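Long-range contacts in DNA polymerase III, beta chain (Streptococcus pneumoniae, PDB 2AWA), which probably forms a ring-shaped head-to-tail homodimer around DNA that tethers DNA polymerases and other proteins to it and makes them processive: residues I18-F23 and V104-K109; I40-T45 and S86-A91; I157-A162 and S219-S224; T274-N279 and I360-A365. One frame throughout, in Å; residues are numbered along the deposited sequence.

Contacts 1 and 2 both belong to the N-terminal domain and touch each other, Phe108 of contact 1 packing on Leu89 and Ile87 of contact 2. Contact 3 lies in the central domain, its centre about 3 Å from that of the chain, and contact 4 in the C-terminal domain, with contact 1 about 58 Å away between centres. Contacts 1 and 4 each pair the strand that leads into a helix with a later antiparallel strand through three backbone bonds, but contact 4 is buried whereas contact 1 has an exposed end. Contact 2 relies on one backbone bond and a serine-carboxylate pair. Contact 3 joins two helices by apolar packing and a water bridge.

Contact 1: I18-F23 and V104-K109; sequences INKNLF and VTLDFK
Ile18 pairs with Leu106 in an antiparallel, doubly hydrogen-bonded step: Leu106 N gives to Ile18 O at 2.8 Å, and Ile18 N to Leu106 O at 3.2 Å. Their side chains lie side by side and point the same way, Ile18 CG2 resting 4.0 Å from Leu106 CG, and Ile70 of strand 64-71 also packs on Ile18. At Asn19 the chain turns from strand to helix. Its CG, anti to the backbone N (chi1 165°), sets the amide beside the first helical turn, where OD1 accepts from Leu22 N at 2.9 Å in the plane of the amide, the N-cap bond of the helix; on the other side of the amide, ND2 meets Val104 CG1. Lys20 N closes the strand pairing by donating to Val104 O at 2.6 Å, tilted 32° from the carbonyl plane. The Lys20 side chain crosses Leu106 at about a right angle, CB against CD2, and then leads away, its NZ bonding Leu101 O. One turn on, Phe23 brings CD2 to within 4.1 Å of Leu106 CD2, while its CZ approaches Phe108 CD2. Leu106 is therefore touched by strand and helix alike, by Ile18 from the one and by Lys20 and Phe23 from the other. The arrangement is a strand-to-helix junction of the sliding-clamp fold, where the helix starting at Lys20 packs back on the sheet that its own preceding strand helps to build.

Contact 2: I40-T45 and S86-A91; sequences IPILST and SILLEA
Ser44 and Glu90 meet through their polar ends: Ser44 OG donates to Glu90 OE1 at 2.6 Å, on the syn lone pair, the side facing the other carboxylate oxygen. Glu90 starts out away from the 40-45 segment, but a bend at chi2 (-73°) brings CD back, so the carboxylate reaches the serine. A water bonded to Glu90 OE2 and Pro41 O ties this carboxylate to the turn a second time. Thr45 crosses Glu90 obliquely, its CG2 3.7 Å from Glu90 OE2. It crosses Leu88 obliquely as well, with OG1 facing Leu88 CB and CD1; that hydroxyl donates to Ile42 O at 2.8 Å, an oxygen that also accepts from Thr45 N. Ile42 and Leu88 cross at about a right angle, Ile42 CG1 lying 3.9 Å from Leu88 CD1. On the backbone, Thr45 CA comes close to Leu89 O, and Ala91 N donates to Ser44 O at 3.2 Å with a nearly straight N-H (167°). The Leu89 side chain starts away from the 40-45 segment and packs on Phe108. The whole is a 3-10 turn running into strand 45-50 just where its antiparallel partner, strand 85-90, gives way to helix 91-100 in the N-terminal domain of the clamp.

Contact 3: I157-A162 and S219-S224; sequences IINETA and SLREFS
Helices 157-161 and 219-224 run roughly antiparallel, their axes 10.1 Å apart at closest approach and their directions 139° apart, with Ile158 and Leu220 the nearest pair of CA atoms. Ile158 is a knob in a hole formed by Leu220, Arg221, Phe223 and Ser224. Its CG1, anti to the carbonyl carbon (chi1 -67°), lies 3.9 Å from Leu220 CB, and its CD1 touches Phe223 CD1 and Leu220 O, each at 3.6 Å, as well as Ser224 OG. Isoleucine and leucine cross obliquely, while isoleucine and phenylalanine cross at about a right angle. On the more exposed side, Arg221 bends at chi2 and lays its guanidinium across Ala162, whose CB sits 4.1 Å above the plane over its centre. Asn159 OD1 and Arg221 NH1 stand 3.5 Å apart, and a water joins them, giving to the amide oxygen and accepting from the guanidinium at 3.0 Å each. Phe163 also touches Arg221. Among the neighbouring elements, Ile157 and Thr161 pack on strands 186-192 and 196-203, Leu220 touches Val177 of strand 176-182, and Phe223 meets Phe245 of strand 242-246, so the helix pair packs on one sheet and reaches a second through Phe223.

Contact 4: T274-N279 and I360-A365; sequences TTITFN and ISFISA
Phe362 N donates to Thr274 O at 2.8 Å, and Ile276 and Ile360 exchange two more bonds, Ile276 N to Ile360 O and Ile360 N to Ile276 O, both 2.9 Å. All three have N-H angles of at least 160° and run nearly along the C=O axis, as expected of a regular antiparallel pair. Between them, in the non-hydrogen-bonded pair Thr275-Ser361, Thr275 CA comes 3.3 Å from Ile360 O, and on the face these two residues share Thr275 CG2 meets Ser361 OG; the Thr275 hydroxyl bonds Thr333 of strand 331-334. The other face is mostly apolar, though the Thr274 hydroxyl bonds Glu335 O. There the Phe362 ring crosses Thr274 and Ile276 obliquely, with CD2 at 3.9 Å from Thr274 CG2 and CE2 at 3.9 Å from Ile276 CD1. Farther along, Ile360 CD1 reaches Phe278 CD2 at 3.8 Å, while Ile276 CG2 covers one face of the Phe278 ring toward its rim. Leu283 of helix 280-294 packs against both Phe278 and Ile360, and Leu337 and Ile339 against Phe362. The chemistry is divided: backbone bonds set the register, while one face carries the Thr275 and Ser361 hydroxyls and the other, mainly hydrophobic, closes onto helix 280-294 and strand 337-341.

Contact 1: I18-F23 and V104-K109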
loop_
_atom_site.group_PDB
_atom_site.type_symbol
_atom_site.label_atom_id
_atom_site.label_comp_id
_atom_site.label_asym_id
_atom_site.label_seq_id
_atom_site.Cartn_x
_atom_site.Cartn_y
_atom_site.Cartn_z
ATOM N N ILE B 18 23.334 -10.718 19.409
ATOM C CA ILE B 18 22.933 -11.278 18.132
ATOM C C ILE B 18 22.998 -10.246 17.031
ATOM O O ILE B 18 22.932 -9.048 17.294
ATOM C CB ILE B 18 21.470 -11.776 18.219
ATOM C CG1 ILE B 18 21.112 -12.662 17.021
ATOM C CG2 ILE B 18 20.494 -10.586 18.326
ATOM C CD1 ILE B 18 19.949 -13.556 17.285
ATOM N N ASN B 19 23.083 -10.720 15.796
ATOM C CA ASN B 19 23.069 -9.862 14.606
ATOM C C ASN B 19 21.642 -9.308 14.405
ATOM O O ASN B 19 20.691 -10.061 14.307
ATOM C CB ASN B 19 23.621 -10.673 13.405
ATOM C CG ASN B 19 23.325 -10.049 12.052
ATOM O OD1 ASN B 19 22.248 -10.247 11.489
ATOM N ND2 ASN B 19 24.302 -9.341 11.496
ATOM N N LYS B 20 21.486 -7.987 14.381
ATOM C CA LYS B 20 20.150 -7.378 14.314
ATOM C C LYS B 20 19.292 -7.926 13.176
ATOM O O LYS B 20 18.129 -8.265 13.397
ATOM C CB LYS B 20 20.213 -5.848 14.226
ATOM C CG LYS B 20 18.804 -5.165 14.133
ATOM C CD LYS B 20 18.883 -3.679 13.789
ATOM C CE LYS B 20 19.085 -3.464 12.305
ATOM N NZ LYS B 20 19.532 -2.082 11.996
ATOM N N ASN B 21 19.851 -8.034 11.973
ATOM C CA ASN B 21 19.048 -8.500 10.828
ATOM C C ASN B 21 18.587 -9.961 10.880
ATOM O O ASN B 21 17.442 -10.242 10.574
ATOM C CB ASN B 21 19.750 -8.213 9.513
ATOM C CG ASN B 21 19.827 -6.734 9.225
ATOM O OD1 ASN B 21 19.120 -5.917 9.852
ATOM N ND2 ASN B 21 20.688 -6.365 8.277
ATOM N N LEU B 22 19.451 -10.893 11.264
ATOM C CA LEU B 22 19.013 -12.282 11.345
ATOM C C LEU B 22 17.967 -12.436 12.446
ATOM O O LEU B 22 17.007 -13.203 12.283
ATOM C CB LEU B 22 20.177 -13.242 11.564
ATOM C CG LEU B 22 19.770 -14.706 11.336
ATOM C CD1 LEU B 22 20.828 -15.461 10.551
ATOM C CD2 LEU B 22 19.468 -15.413 12.649
ATOM N N PHE B 23 18.138 -11.684 13.542
ATOM C CA PHE B 23 17.164 -11.666 14.634
ATOM C C PHE B 23 15.854 -11.156 14.092
ATOM O O PHE B 23 14.828 -11.811 14.217
ATOM C CB PHE B 23 17.665 -10.776 15.776
ATOM C CG PHE B 23 16.859 -10.868 17.063
ATOM C CD1 PHE B 23 16.399 -12.075 17.549
ATOM C CD2 PHE B 23 16.651 -9.737 17.838
ATOM C CE1 PHE B 23 15.690 -12.139 18.735
ATOM C CE2 PHE B 23 15.951 -9.805 19.027
ATOM C CZ PHE B 23 15.464 -11.008 19.468
ATOM N N VAL B 104 24.635 -3.187 13.683
ATOM C CA VAL B 104 24.540 -4.524 13.091
ATOM C C VAL B 104 24.245 -5.641 14.112
ATOM O O VAL B 104 23.615 -6.645 13.776
ATOM C CB VAL B 104 25.864 -4.857 12.309
ATOM C CG1 VAL B 104 26.039 -6.361 12.065
ATOM C CG2 VAL B 104 25.903 -4.113 10.986
ATOM N N THR B 105 24.741 -5.491 15.334
ATOM C CA THR B 105 24.456 -6.426 16.414
ATOM C C THR B 105 23.746 -5.695 17.531
ATOM O O THR B 105 23.715 -4.456 17.567
ATOM C CB THR B 105 25.739 -7.068 17.014
ATOM O OG1 THR B 105 26.548 -6.072 17.665
ATOM C CG2 THR B 105 26.563 -7.781 15.935
ATOM N N LEU B 106 23.186 -6.462 18.460
ATOM C CA LEU B 106 22.543 -5.856 19.606
ATOM C C LEU B 106 22.623 -6.706 20.850
ATOM O O LEU B 106 22.716 -7.931 20.777
ATOM C CB LEU B 106 21.088 -5.543 19.279
ATOM C CG LEU B 106 20.091 -6.695 19.203
ATOM C CD1 LEU B 106 19.305 -6.827 20.498
ATOM C CD2 LEU B 106 19.141 -6.438 18.061
ATOM N N ASP B 107 22.578 -6.026 21.992
ATOM C CA ASP B 107 22.603 -6.681 23.280
ATOM C C ASP B 107 21.202 -6.797 23.836
ATOM O O ASP B 107 20.456 -5.844 23.821
ATOM C CB ASP B 107 23.477 -5.907 24.258
ATOM C CG ASP B 107 24.030 -6.796 25.351
ATOM O OD1 ASP B 107 25.061 -7.456 25.104
ATOM O OD2 ASP B 107 23.419 -6.851 26.443
ATOM N N PHE B 108 20.860 -7.980 24.326
ATOM C CA PHE B 108 19.546 -8.261 24.876
ATOM C C PHE B 108 19.761 -8.714 26.316
ATOM O O PHE B 108 20.169 -9.851 26.539
ATOM C CB PHE B 108 18.901 -9.379 24.049
ATOM C CG PHE B 108 17.445 -9.625 24.352
ATOM C CD1 PHE B 108 17.044 -10.131 25.589
ATOM C CD2 PHE B 108 16.480 -9.403 23.377
ATOM C CE1 PHE B 108 15.725 -10.379 25.858
ATOM C CE2 PHE B 108 15.128 -9.653 23.644
ATOM C CZ PHE B 108 14.752 -10.143 24.883
ATOM N N LYS B 109 19.503 -7.831 27.285
ATOM C CA LYS B 109 19.731 -8.155 28.712
ATOM C C LYS B 109 18.486 -7.976 29.562
ATOM O O LYS B 109 17.963 -6.870 29.674
ATOM C CB LYS B 109 20.852 -7.297 29.317
ATOM C CG LYS B 109 21.185 -7.686 30.763
ATOM C CD LYS B 109 22.368 -6.913 31.345
ATOM C CE LYS B 109 22.530 -7.228 32.840
ATOM N NZ LYS B 109 23.443 -6.292 33.571
#

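Contact 2: I40-T45 and S86-A91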
loop_
_atom_site.group_PDB
_atom_site.type_symbol
_atom_site.label_atom_id
_atom_site.label_comp_id
_atom_site.label_asym_id
_atom_site.label_seq_id
_atom_site.Cartn_x
_atom_site.Cartn_y
_atom_site.Cartn_z
ATOM N N ILE B 40 -7.750 -14.200 23.568
ATOM C CA ILE B 40 -6.829 -14.468 24.682
ATOM C C ILE B 40 -5.706 -13.423 24.632
ATOM O O ILE B 40 -4.813 -13.519 23.797
ATOM C CB ILE B 40 -6.204 -15.890 24.595
ATOM C CG1 ILE B 40 -7.295 -16.961 24.539
ATOM C CG2 ILE B 40 -5.295 -16.146 25.788
ATOM N N PRO B 41 -5.758 -12.413 25.516
ATOM C CA PRO B 41 -4.840 -11.266 25.489
ATOM C C PRO B 41 -3.348 -11.571 25.307
ATOM O O PRO B 41 -2.659 -10.849 24.582
ATOM C CB PRO B 41 -5.054 -10.624 26.862
ATOM C CG PRO B 41 -6.444 -10.957 27.218
ATOM C CD PRO B 41 -6.732 -12.301 26.618
ATOM N N ILE B 42 -2.858 -12.617 25.967
ATOM C CA ILE B 42 -1.425 -12.853 26.058
ATOM C C ILE B 42 -0.840 -13.326 24.739
ATOM O O ILE B 42 0.370 -13.320 24.554
ATOM C CB ILE B 42 -1.096 -13.865 27.173
ATOM C CG1 ILE B 42 0.363 -13.740 27.614
ATOM C CG2 ILE B 42 -1.393 -15.283 26.738
ATOM C CD1 ILE B 42 0.620 -12.585 28.534
ATOM N N LEU B 43 -1.696 -13.732 23.811
ATOM C CA LEU B 43 -1.235 -14.285 22.541
ATOM C C LEU B 43 -0.745 -13.248 21.530
ATOM O O LEU B 43 -0.226 -13.628 20.471
ATOM C CB LEU B 43 -2.320 -15.169 21.941
ATOM C CG LEU B 43 -2.488 -16.499 22.675
ATOM C CD1 LEU B 43 -3.578 -17.333 22.025
ATOM C CD2 LEU B 43 -1.181 -17.279 22.674
ATOM N N SER B 44 -0.875 -11.962 21.873
ATOM C CA SER B 44 -0.239 -10.863 21.123
ATOM C C SER B 44 1.280 -10.734 21.386
ATOM O O SER B 44 1.980 -9.989 20.706
ATOM C CB SER B 44 -0.923 -9.537 21.438
ATOM O OG SER B 44 -0.731 -9.148 22.795
ATOM N N THR B 45 1.789 -11.461 22.370
ATOM C CA THR B 45 3.194 -11.399 22.703
ATOM C C THR B 45 3.946 -12.443 21.916
ATOM O O THR B 45 3.368 -13.442 21.530
ATOM C CB THR B 45 3.450 -11.636 24.237
ATOM O OG1 THR B 45 3.123 -12.989 24.605
ATOM C CG2 THR B 45 2.640 -10.667 25.068
ATOM N N SER B 86 13.582 -16.958 30.110
ATOM C CA SER B 86 12.391 -16.811 29.291
ATOM C C SER B 86 11.681 -15.481 29.540
ATOM O O SER B 86 11.664 -14.991 30.669
ATOM C CB SER B 86 11.437 -17.946 29.610
ATOM O OG SER B 86 10.311 -17.889 28.767
ATOM N N ILE B 87 11.065 -14.916 28.498
ATOM C CA ILE B 87 10.331 -13.659 28.637
ATOM C C ILE B 87 9.283 -13.496 27.526
ATOM O O ILE B 87 9.389 -14.111 26.465
ATOM C CB ILE B 87 11.334 -12.433 28.642
ATOM C CG1 ILE B 87 10.729 -11.176 29.282
ATOM C CG2 ILE B 87 11.843 -12.124 27.240
ATOM C CD1 ILE B 87 10.572 -11.295 30.767
ATOM N N LEU B 88 8.281 -12.661 27.796
ATOM C CA LEU B 88 7.293 -12.265 26.812
ATOM C C LEU B 88 7.399 -10.786 26.481
ATOM O O LEU B 88 7.547 -9.967 27.380
ATOM C CB LEU B 88 5.902 -12.505 27.365
ATOM C CG LEU B 88 5.630 -13.944 27.745
ATOM C CD1 LEU B 88 4.170 -14.095 28.144
ATOM C CD2 LEU B 88 5.990 -14.864 26.596
ATOM N N LEU B 89 7.294 -10.446 25.196
ATOM C CA LEU B 89 7.213 -9.048 24.780
ATOM C C LEU B 89 6.061 -8.864 23.799
ATOM O O LEU B 89 5.745 -9.768 23.036
ATOM C CB LEU B 89 8.513 -8.630 24.126
ATOM C CG LEU B 89 9.744 -8.635 25.030
ATOM C CD1 LEU B 89 11.025 -8.821 24.237
ATOM C CD2 LEU B 89 9.781 -7.348 25.830
ATOM N N GLU B 90 5.418 -7.706 23.825
ATOM C CA GLU B 90 4.401 -7.418 22.820
ATOM C C GLU B 90 5.087 -7.368 21.471
ATOM O O GLU B 90 6.001 -6.573 21.245
ATOM C CB GLU B 90 3.673 -6.128 23.114
ATOM C CG GLU B 90 2.820 -6.211 24.375
ATOM C CD GLU B 90 1.548 -7.051 24.210
ATOM O OE1 GLU B 90 1.181 -7.386 23.056
ATOM O OE2 GLU B 90 0.903 -7.357 25.246
ATOM N N ALA B 91 4.656 -8.251 20.588
ATOM C CA ALA B 91 5.398 -8.545 19.384
ATOM C C ALA B 91 5.519 -7.365 18.430
ATOM O O ALA B 91 6.616 -7.017 18.050
ATOM C CB ALA B 91 4.807 -9.794 18.682
HETATM O O HOH W 1 -0.493 -9.677 25.817
#

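Contact 3: I157-A162 and S219-S224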
loop_
_atom_site.group_PDB
_atom_site.type_symbol
_atom_site.label_atom_id
_atom_site.label_comp_id
_atom_site.label_asym_id
_atom_site.label_seq_id
_atom_site.Cartn_x
_atom_site.Cartn_y
_atom_site.Cartn_z
ATOM N N ILE B 157 0.557 -26.681 -4.906
ATOM C CA ILE B 157 -0.770 -27.163 -4.535
ATOM C C ILE B 157 -1.614 -26.070 -3.874
ATOM O O ILE B 157 -2.782 -25.916 -4.165
ATOM C CB ILE B 157 -0.657 -28.347 -3.578
ATOM C CG1 ILE B 157 -0.435 -29.624 -4.370
ATOM C CG2 ILE B 157 -1.918 -28.499 -2.724
ATOM C CD1 ILE B 157 -0.052 -30.808 -3.488
ATOM N N ILE B 158 -1.002 -25.326 -2.967
ATOM C CA ILE B 158 -1.697 -24.284 -2.259
ATOM C C ILE B 158 -2.195 -23.241 -3.230
ATOM O O ILE B 158 -3.359 -22.908 -3.193
ATOM C CB ILE B 158 -0.841 -23.675 -1.145
ATOM C CG1 ILE B 158 -0.615 -24.716 -0.047
ATOM C CG2 ILE B 158 -1.539 -22.494 -0.535
ATOM C CD1 ILE B 158 0.537 -24.410 0.903
ATOM N N ASN B 159 -1.355 -22.756 -4.135
ATOM C CA ASN B 159 -1.809 -21.731 -5.093
ATOM C C ASN B 159 -2.846 -22.241 -6.086
ATOM O O ASN B 159 -3.687 -21.462 -6.583
ATOM C CB ASN B 159 -0.635 -21.122 -5.854
ATOM C CG ASN B 159 0.038 -20.051 -5.080
ATOM O OD1 ASN B 159 -0.627 -19.203 -4.470
ATOM N ND2 ASN B 159 1.371 -20.081 -5.063
ATOM N N GLU B 160 -2.781 -23.538 -6.385
ATOM C CA GLU B 160 -3.779 -24.137 -7.249
ATOM C C GLU B 160 -5.140 -24.470 -6.588
ATOM O O GLU B 160 -6.109 -24.648 -7.294
ATOM C CB GLU B 160 -3.198 -25.346 -7.936
ATOM C CG GLU B 160 -2.228 -24.946 -9.041
ATOM C CD GLU B 160 -1.418 -26.121 -9.593
ATOM O OE1 GLU B 160 -1.389 -27.203 -8.935
ATOM O OE2 GLU B 160 -0.822 -25.935 -10.688
ATOM N N THR B 161 -5.244 -24.489 -5.259
ATOM C CA THR B 161 -6.499 -24.956 -4.628
ATOM C C THR B 161 -7.136 -24.073 -3.537
ATOM O O THR B 161 -8.352 -23.934 -3.500
ATOM C CB THR B 161 -6.332 -26.401 -4.075
ATOM O OG1 THR B 161 -5.356 -26.405 -3.040
ATOM C CG2 THR B 161 -5.863 -27.318 -5.153
ATOM N N ALA B 162 -6.338 -23.479 -2.661
ATOM C CA ALA B 162 -6.877 -22.755 -1.489
ATOM C C ALA B 162 -7.858 -21.592 -1.799
ATOM O O ALA B 162 -8.717 -21.261 -0.998
ATOM C CB ALA B 162 -5.737 -22.254 -0.652
ATOM N N SER B 219 -4.411 -21.208 7.073
ATOM C CA SER B 219 -3.190 -21.808 7.556
ATOM C C SER B 219 -2.258 -22.057 6.389
ATOM O O SER B 219 -1.062 -21.771 6.469
ATOM C CB SER B 219 -3.488 -23.105 8.293
ATOM O OG SER B 219 -4.241 -22.855 9.466
ATOM N N LEU B 220 -2.793 -22.582 5.291
ATOM C CA LEU B 220 -1.950 -22.901 4.137
ATOM C C LEU B 220 -1.313 -21.637 3.537
ATOM O O LEU B 220 -0.160 -21.671 3.117
ATOM C CB LEU B 220 -2.742 -23.649 3.073
ATOM C CG LEU B 220 -3.198 -25.046 3.462
ATOM C CD1 LEU B 220 -4.296 -25.532 2.522
ATOM C CD2 LEU B 220 -2.036 -26.029 3.489
ATOM N N ARG B 221 -2.043 -20.526 3.494
ATOM C CA ARG B 221 -1.454 -19.276 3.013
ATOM C C ARG B 221 -0.281 -18.858 3.900
ATOM O O ARG B 221 0.710 -18.353 3.403
ATOM C CB ARG B 221 -2.465 -18.125 2.966
ATOM C CG ARG B 221 -3.696 -18.313 2.081
ATOM C CD ARG B 221 -3.333 -18.643 0.644
ATOM N NE ARG B 221 -4.370 -18.200 -0.298
ATOM C CZ ARG B 221 -4.336 -18.391 -1.621
ATOM N NH1 ARG B 221 -3.329 -19.036 -2.199
ATOM N NH2 ARG B 221 -5.330 -17.932 -2.370
ATOM N N GLU B 222 -0.381 -19.057 5.205
ATOM C CA GLU B 222 0.739 -18.741 6.073
ATOM C C GLU B 222 1.896 -19.705 5.869
ATOM O O GLU B 222 3.054 -19.302 5.976
ATOM C CB GLU B 222 0.341 -18.739 7.553
ATOM C CG GLU B 222 -0.559 -17.595 7.976
ATOM C CD GLU B 222 -0.035 -16.212 7.632
ATOM O OE1 GLU B 222 1.187 -16.035 7.455
ATOM O OE2 GLU B 222 -0.864 -15.285 7.545
ATOM N N PHE B 223 1.596 -20.973 5.603
ATOM C CA PHE B 223 2.641 -21.935 5.319
ATOM C C PHE B 223 3.539 -21.407 4.213
ATOM O O PHE B 223 4.766 -21.479 4.315
ATOM C CB PHE B 223 2.071 -23.294 4.899
ATOM C CG PHE B 223 3.100 -24.190 4.312
ATOM C CD1 PHE B 223 3.435 -24.101 2.979
ATOM C CD2 PHE B 223 3.801 -25.048 5.106
ATOM C CE1 PHE B 223 4.436 -24.883 2.457
ATOM C CE2 PHE B 223 4.786 -25.816 4.592
ATOM C CZ PHE B 223 5.103 -25.731 3.261
ATOM N N SER B 224 2.929 -20.889 3.146
ATOM C CA SER B 224 3.714 -20.388 2.009
ATOM C C SER B 224 4.561 -19.167 2.370
ATOM O O SER B 224 5.651 -18.995 1.836
ATOM C CB SER B 224 2.820 -20.053 0.819
ATOM O OG SER B 224 2.070 -21.169 0.397
HETATM O O HOH W 2 -0.461 -18.900 -1.458
#

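Contact 4: T274-N279 and I360-A365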
loop_
_atom_site.group_PDB
_atom_site.type_symbol
_atom_site.label_atom_id
_atom_site.label_comp_id
_atom_site.label_asym_id
_atom_site.label_seq_id
_atom_site.Cartn_x
_atom_site.Cartn_y
_atom_site.Cartn_z
ATOM N N THR B 274 -19.677 -28.902 -25.803
ATOM C CA THR B 274 -18.904 -27.784 -26.308
ATOM C C THR B 274 -17.570 -27.736 -25.584
ATOM O O THR B 274 -17.521 -27.940 -24.374
ATOM C CB THR B 274 -19.646 -26.460 -26.042
ATOM O OG1 THR B 274 -20.864 -26.442 -26.783
ATOM C CG2 THR B 274 -18.807 -25.261 -26.446
ATOM N N THR B 275 -16.496 -27.476 -26.321
ATOM C CA THR B 275 -15.234 -27.077 -25.711
ATOM C C THR B 275 -14.695 -25.803 -26.393
ATOM O O THR B 275 -15.029 -25.518 -27.548
ATOM C CB THR B 275 -14.188 -28.174 -25.780
ATOM O OG1 THR B 275 -13.655 -28.234 -27.104
ATOM C CG2 THR B 275 -14.783 -29.523 -25.385
ATOM N N ILE B 276 -13.895 -25.032 -25.663
ATOM C CA ILE B 276 -13.212 -23.875 -26.214
ATOM C C ILE B 276 -11.802 -23.810 -25.657
ATOM O O ILE B 276 -11.586 -24.053 -24.473
ATOM C CB ILE B 276 -13.907 -22.569 -25.851
ATOM C CG1 ILE B 276 -15.353 -22.596 -26.328
ATOM C CG2 ILE B 276 -13.187 -21.419 -26.520
ATOM C CD1 ILE B 276 -16.190 -21.456 -25.829
ATOM N N THR B 277 -10.836 -23.466 -26.498
ATOM C CA THR B 277 -9.464 -23.389 -26.038
ATOM C C THR B 277 -8.946 -21.970 -26.202
ATOM O O THR B 277 -8.884 -21.425 -27.305
ATOM C CB THR B 277 -8.582 -24.439 -26.722
ATOM O OG1 THR B 277 -9.149 -25.739 -26.495
ATOM C CG2 THR B 277 -7.197 -24.424 -26.126
ATOM N N PHE B 278 -8.590 -21.377 -25.074
ATOM C CA PHE B 278 -8.330 -19.955 -24.998
ATOM C C PHE B 278 -6.903 -19.694 -24.618
ATOM O O PHE B 278 -6.280 -20.507 -23.940
ATOM C CB PHE B 278 -9.143 -19.345 -23.881
ATOM C CG PHE B 278 -10.586 -19.138 -24.183
ATOM C CD1 PHE B 278 -11.008 -18.013 -24.892
ATOM C CD2 PHE B 278 -11.549 -19.991 -23.636
ATOM C CE1 PHE B 278 -12.390 -17.774 -25.114
ATOM C CE2 PHE B 278 -12.906 -19.764 -23.846
ATOM C CZ PHE B 278 -13.325 -18.664 -24.599
ATOM N N ASN B 279 -6.404 -18.535 -25.028
ATOM C CA ASN B 279 -5.215 -17.952 -24.435
ATOM C C ASN B 279 -5.590 -17.426 -23.028
ATOM O O ASN B 279 -6.535 -16.616 -22.870
ATOM C CB ASN B 279 -4.661 -16.824 -25.313
ATOM C CG ASN B 279 -3.457 -16.152 -24.691
ATOM O OD1 ASN B 279 -3.598 -15.219 -23.914
ATOM N ND2 ASN B 279 -2.261 -16.640 -25.012
ATOM N N ILE B 360 -11.622 -25.058 -21.786
ATOM C CA ILE B 360 -12.860 -25.054 -21.008
ATOM C C ILE B 360 -13.921 -25.897 -21.697
ATOM O O ILE B 360 -14.165 -25.737 -22.873
ATOM C CB ILE B 360 -13.418 -23.626 -20.841
ATOM C CG1 ILE B 360 -12.327 -22.671 -20.362
ATOM C CG2 ILE B 360 -14.574 -23.623 -19.858
ATOM C CD1 ILE B 360 -12.800 -21.208 -20.226
ATOM N N SER B 361 -14.571 -26.774 -20.948
ATOM C CA SER B 361 -15.523 -27.714 -21.513
ATOM C C SER B 361 -16.872 -27.580 -20.831
ATOM O O SER B 361 -16.940 -27.460 -19.607
ATOM C CB SER B 361 -14.993 -29.132 -21.356
ATOM O OG SER B 361 -13.677 -29.214 -21.847
ATOM N N PHE B 362 -17.939 -27.635 -21.622
ATOM C CA PHE B 362 -19.270 -27.287 -21.153
ATOM C C PHE B 362 -20.260 -28.398 -21.426
ATOM O O PHE B 362 -20.028 -29.253 -22.273
ATOM C CB PHE B 362 -19.801 -26.072 -21.909
ATOM C CG PHE B 362 -19.008 -24.829 -21.740
ATOM C CD1 PHE B 362 -19.202 -24.015 -20.651
ATOM C CD2 PHE B 362 -18.130 -24.418 -22.720
ATOM C CE1 PHE B 362 -18.507 -22.821 -20.528
ATOM C CE2 PHE B 362 -17.438 -23.244 -22.595
ATOM C CZ PHE B 362 -17.626 -22.446 -21.495
ATOM N N ILE B 363 -21.385 -28.350 -20.725
ATOM C CA ILE B 363 -22.499 -29.253 -20.971
ATOM C C ILE B 363 -23.734 -28.491 -21.432
ATOM O O ILE B 363 -24.305 -28.784 -22.479
ATOM C CB ILE B 363 -22.863 -30.038 -19.720
ATOM C CG1 ILE B 363 -21.619 -30.775 -19.201
ATOM C CG2 ILE B 363 -24.041 -30.971 -20.024
ATOM C CD1 ILE B 363 -21.876 -32.146 -18.575
ATOM N N SER B 364 -24.146 -27.516 -20.634
ATOM C CA SER B 364 -25.356 -26.763 -20.892
ATOM C C SER B 364 -25.212 -25.431 -20.200
ATOM O O SER B 364 -24.194 -25.174 -19.581
ATOM C CB SER B 364 -26.554 -27.515 -20.331
ATOM O OG SER B 364 -26.330 -27.781 -18.962
ATOM N N ALA B 365 -26.232 -24.594 -20.301
ATOM C CA ALA B 365 -26.215 -23.305 -19.655
ATOM C C ALA B 365 -26.389 -23.435 -18.142
ATOM O O ALA B 365 -26.066 -22.501 -17.406
ATOM C CB ALA B 365 -27.285 -22.423 -20.240
#